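PDB 3L0G: nicotinate-nucleotide pyrophosphorylase from Ehrlichia chaffeensis, which probably converts quinolinate and phosphoribosyl pyrophosphate to nicotinate mononucleotide with loss of carbon dioxide, a step of NAD biosynthesis. Local coordinates for residues C[181-195]-C[208-222]. Sequence-based numbering, arbitrary orientation.
Sequences VLIKDNHIASCGSIT and EYIAIECDNISQVEE. With FMT (formic acid), chain J.
E222 OE2 is gripped by two donors at the start of helix 194-204: T195 OG1, 2.6 Å from it, donates to its anti lone pair, whereas T195 N comes from above the carboxylate plane over 3.1 Å in a more bent bond. A water joins E222 OE1 to I194 N, so both carboxylate oxygens serve the first turn of the helix, where its dipole would probably favour the negative charge. E222 gets there with CG anti to the backbone N (chi1 -178°) and the rest of the chain extended. Next to it, I194 presses its CG2 tightly on I212 CD1 (3.5 Å), while its CD1 lies across the CB and CG of Q219. A second carboxylate lies where the two strands end. E213 OE1 takes D185 N at the start of helix 185-191, 2.8 Å away and almost straight (176°); E213 OE2 forms a long salt bridge with K184 NZ, which also donates to a formate held by R174 and R151. Leading up to E213, strands 181-183 and 210-214 run parallel, paired firmly where I183 N reaches A211 O (2.9 Å) and E213 N reaches I183 O (2.8 Å). Strand 181-183 is an end strand of the parallel sheet, which in this family curves into an open alpha/beta barrel; helices 185-191 and 194-204 make the crossover to strand 210-214, whose other side pairs with strand 230-234.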
# COMPACT_ATOMS: atom_id res chain seq x y z
N VAL C 181 1.70 -20.23 15.84
CA VAL C 181 2.94 -20.96 16.03
C VAL C 181 2.95 -22.20 15.15
O VAL C 181 1.97 -22.98 15.09
CB VAL C 181 3.14 -21.35 17.50
CG1 VAL C 181 4.24 -22.45 17.63
CG2 VAL C 181 3.47 -20.08 18.33
N LEU C 182 4.05 -22.39 14.43
CA LEU C 182 4.25 -23.63 13.68
C LEU C 182 5.74 -23.88 13.68
O LEU C 182 6.47 -23.19 12.99
CB LEU C 182 3.69 -23.53 12.24
CG LEU C 182 3.88 -24.81 11.41
CD1 LEU C 182 3.19 -26.00 12.08
CD2 LEU C 182 3.35 -24.64 9.98
N ILE C 183 6.15 -24.84 14.50
CA ILE C 183 7.53 -25.20 14.68
C ILE C 183 7.87 -26.11 13.53
O ILE C 183 7.19 -27.11 13.30
CB ILE C 183 7.74 -25.95 16.03
CG1 ILE C 183 7.26 -25.04 17.20
CG2 ILE C 183 9.20 -26.41 16.18
CD1 ILE C 183 7.28 -25.67 18.56
N LYS C 184 8.94 -25.76 12.82
CA LYS C 184 9.27 -26.36 11.54
C LYS C 184 10.52 -27.17 11.62
O LYS C 184 11.27 -27.06 12.60
CB LYS C 184 9.37 -25.25 10.49
CG LYS C 184 7.98 -24.72 10.15
CD LYS C 184 7.97 -23.75 8.98
CE LYS C 184 6.56 -23.29 8.65
NZ LYS C 184 5.81 -24.15 7.66
N ASP C 185 10.74 -28.01 10.60
CA ASP C 185 11.99 -28.75 10.45
C ASP C 185 13.21 -27.89 10.78
O ASP C 185 14.11 -28.30 11.52
CB ASP C 185 12.13 -29.37 9.03
CG ASP C 185 12.09 -28.34 7.89
OD1 ASP C 185 11.92 -27.10 8.11
OD2 ASP C 185 12.27 -28.78 6.73
N ASN C 186 13.22 -26.67 10.28
CA ASN C 186 14.40 -25.80 10.44
C ASN C 186 14.57 -25.19 11.85
O ASN C 186 15.68 -24.81 12.23
CB ASN C 186 14.42 -24.75 9.36
CG ASN C 186 14.86 -25.32 8.01
OD1 ASN C 186 14.56 -24.74 6.95
ND2 ASN C 186 15.58 -26.46 8.04
N HIS C 187 13.49 -25.10 12.62
CA HIS C 187 13.61 -24.72 14.03
C HIS C 187 14.28 -25.84 14.81
O HIS C 187 15.17 -25.59 15.62
CB HIS C 187 12.25 -24.42 14.63
CG HIS C 187 11.61 -23.23 14.03
ND1 HIS C 187 10.49 -23.31 13.22
CD2 HIS C 187 11.93 -21.91 14.10
CE1 HIS C 187 10.17 -22.10 12.81
NE2 HIS C 187 11.01 -21.23 13.35
N ILE C 188 13.85 -27.06 14.54
CA ILE C 188 14.30 -28.23 15.26
C ILE C 188 15.78 -28.38 14.96
O ILE C 188 16.57 -28.64 15.87
CB ILE C 188 13.53 -29.49 14.80
CG1 ILE C 188 12.05 -29.39 15.15
CG2 ILE C 188 14.14 -30.76 15.37
CD1 ILE C 188 11.16 -30.49 14.53
N ALA C 189 16.15 -28.21 13.69
CA ALA C 189 17.55 -28.30 13.27
C ALA C 189 18.40 -27.16 13.82
O ALA C 189 19.58 -27.36 14.08
CB ALA C 189 17.69 -28.35 11.71
N SER C 190 17.81 -25.98 14.00
CA SER C 190 18.56 -24.85 14.57
C SER C 190 18.81 -24.96 16.10
O SER C 190 19.85 -24.53 16.58
CB SER C 190 17.85 -23.53 14.28
OG SER C 190 18.00 -23.16 12.92
N CYS C 191 17.87 -25.50 16.87
CA CYS C 191 18.11 -25.56 18.31
C CYS C 191 18.59 -26.92 18.77
O CYS C 191 19.22 -27.01 19.80
CB CYS C 191 16.90 -25.10 19.11
SG CYS C 191 15.60 -26.25 19.17
N GLY C 192 18.33 -27.97 17.99
CA GLY C 192 18.88 -29.29 18.27
C GLY C 192 17.86 -30.37 18.60
O GLY C 192 18.17 -31.55 18.45
N SER C 193 16.66 -29.98 19.04
CA SER C 193 15.67 -30.98 19.45
C SER C 193 14.24 -30.44 19.53
O SER C 193 14.01 -29.25 19.77
CB SER C 193 16.07 -31.62 20.78
OG SER C 193 15.55 -30.95 21.91
N ILE C 194 13.28 -31.34 19.29
CA ILE C 194 11.87 -31.01 19.41
C ILE C 194 11.51 -30.61 20.87
O ILE C 194 10.83 -29.60 21.12
CB ILE C 194 11.00 -32.21 18.97
CG1 ILE C 194 11.06 -32.39 17.43
CG2 ILE C 194 9.56 -32.05 19.47
CD1 ILE C 194 10.30 -33.62 16.92
N THR C 195 11.98 -31.38 21.84
CA THR C 195 11.69 -31.09 23.25
C THR C 195 12.20 -29.71 23.64
O THR C 195 11.48 -28.95 24.27
CB THR C 195 12.23 -32.17 24.20
OG1 THR C 195 11.55 -33.40 23.93
CG2 THR C 195 12.03 -31.77 25.74
N GLU C 208 0.06 -20.62 24.36
CA GLU C 208 -0.04 -20.55 22.88
C GLU C 208 -0.35 -21.94 22.35
O GLU C 208 0.22 -22.92 22.81
CB GLU C 208 1.25 -20.08 22.20
CG GLU C 208 1.31 -18.57 21.87
CD GLU C 208 0.34 -18.09 20.83
OE1 GLU C 208 0.01 -18.87 19.90
OE2 GLU C 208 -0.10 -16.92 20.95
N TYR C 209 -1.24 -21.99 21.37
CA TYR C 209 -1.55 -23.21 20.66
C TYR C 209 -0.28 -23.62 19.91
O TYR C 209 0.32 -22.79 19.20
CB TYR C 209 -2.67 -22.94 19.67
CG TYR C 209 -3.23 -24.12 18.95
CD1 TYR C 209 -4.44 -24.69 19.33
CD2 TYR C 209 -2.60 -24.62 17.82
CE1 TYR C 209 -4.97 -25.75 18.64
CE2 TYR C 209 -3.11 -25.66 17.12
CZ TYR C 209 -4.29 -26.24 17.53
OH TYR C 209 -4.81 -27.27 16.82
N ILE C 210 0.14 -24.88 20.05
CA ILE C 210 1.42 -25.28 19.43
C ILE C 210 1.21 -26.31 18.38
O ILE C 210 0.74 -27.39 18.70
CB ILE C 210 2.42 -25.83 20.47
CG1 ILE C 210 2.63 -24.81 21.60
CG2 ILE C 210 3.73 -26.17 19.78
CD1 ILE C 210 3.80 -25.14 22.54
N ALA C 211 1.58 -25.97 17.13
CA ALA C 211 1.71 -26.93 16.01
C ALA C 211 3.17 -27.20 15.70
O ALA C 211 4.00 -26.30 15.77
CB ALA C 211 1.04 -26.40 14.76
N ILE C 212 3.50 -28.45 15.31
CA ILE C 212 4.88 -28.81 14.97
C ILE C 212 4.93 -29.75 13.77
O ILE C 212 4.13 -30.68 13.67
CB ILE C 212 5.60 -29.41 16.19
CG1 ILE C 212 7.08 -29.74 15.85
CG2 ILE C 212 4.85 -30.63 16.71
CD1 ILE C 212 7.98 -30.06 17.12
N GLU C 213 5.85 -29.51 12.85
CA GLU C 213 6.00 -30.44 11.73
C GLU C 213 7.01 -31.56 11.98
O GLU C 213 8.14 -31.36 12.47
CB GLU C 213 6.23 -29.75 10.39
CG GLU C 213 7.21 -28.67 10.35
CD GLU C 213 7.57 -28.25 8.91
OE1 GLU C 213 8.79 -28.29 8.57
OE2 GLU C 213 6.63 -27.91 8.14
N CYS C 214 6.55 -32.76 11.66
CA CYS C 214 7.30 -33.99 11.85
C CYS C 214 7.48 -34.67 10.50
O CYS C 214 6.55 -34.71 9.69
CB CYS C 214 6.50 -34.89 12.78
SG CYS C 214 6.18 -34.22 14.45
N ASP C 215 8.65 -35.23 10.25
CA ASP C 215 8.81 -36.06 9.06
C ASP C 215 9.13 -37.52 9.32
O ASP C 215 9.41 -38.24 8.38
CB ASP C 215 9.75 -35.44 8.02
CG ASP C 215 11.10 -35.14 8.55
OD1 ASP C 215 11.47 -35.70 9.61
OD2 ASP C 215 11.79 -34.33 7.88
N ASN C 216 9.04 -37.98 10.57
CA ASN C 216 9.04 -39.42 10.83
C ASN C 216 8.29 -39.74 12.10
O ASN C 216 7.83 -38.83 12.81
CB ASN C 216 10.47 -39.98 10.86
CG ASN C 216 11.31 -39.39 11.97
OD1 ASN C 216 10.83 -39.19 13.08
ND2 ASN C 216 12.56 -39.09 11.68
N ILE C 217 8.14 -41.03 12.39
CA ILE C 217 7.31 -41.45 13.50
C ILE C 217 7.94 -41.09 14.86
O ILE C 217 7.24 -40.74 15.84
CB ILE C 217 7.02 -42.96 13.39
CG1 ILE C 217 5.94 -43.20 12.31
CG2 ILE C 217 6.63 -43.57 14.75
CD1 ILE C 217 4.59 -42.61 12.62
N SER C 218 9.26 -41.21 14.92
CA SER C 218 9.99 -40.78 16.11
C SER C 218 9.67 -39.32 16.48
O SER C 218 9.42 -39.02 17.63
CB SER C 218 11.51 -40.96 15.89
OG SER C 218 12.22 -40.51 17.05
N GLN C 219 9.64 -38.43 15.50
CA GLN C 219 9.30 -37.02 15.79
C GLN C 219 7.85 -36.83 16.19
O GLN C 219 7.56 -36.00 17.04
CB GLN C 219 9.65 -36.14 14.60
CG GLN C 219 11.15 -36.03 14.38
CD GLN C 219 11.49 -35.09 13.26
OE1 GLN C 219 10.78 -35.04 12.26
NE2 GLN C 219 12.56 -34.32 13.44
N VAL C 220 6.95 -37.62 15.62
CA VAL C 220 5.58 -37.64 16.09
C VAL C 220 5.49 -38.10 17.57
O VAL C 220 4.83 -37.46 18.39
CB VAL C 220 4.71 -38.56 15.23
CG1 VAL C 220 3.35 -38.70 15.87
CG2 VAL C 220 4.59 -38.01 13.78
N GLU C 221 6.18 -39.19 17.90
CA GLU C 221 6.19 -39.70 19.27
C GLU C 221 6.68 -38.66 20.29
O GLU C 221 6.08 -38.52 21.38
CB GLU C 221 7.03 -40.98 19.38
CG GLU C 221 6.29 -42.20 18.83
CD GLU C 221 7.18 -43.42 18.61
OE1 GLU C 221 8.38 -43.26 18.32
OE2 GLU C 221 6.67 -44.56 18.71
N GLU C 222 7.75 -37.94 19.93
CA GLU C 222 8.35 -36.96 20.83
C GLU C 222 7.45 -35.71 20.96
O GLU C 222 7.36 -35.13 22.02
CB GLU C 222 9.77 -36.57 20.41
CG GLU C 222 10.45 -35.57 21.35
CD GLU C 222 11.87 -35.20 20.96
OE1 GLU C 222 12.38 -35.63 19.89
OE2 GLU C 222 12.50 -34.48 21.76
C FMT J . 2.38 -22.31 7.15
O1 FMT J . 1.51 -21.76 7.84
O2 FMT J . 3.59 -22.15 7.33
O HOH W 1 -0.27 -20.50 17.94
O HOH W 2 14.03 -33.91 18.48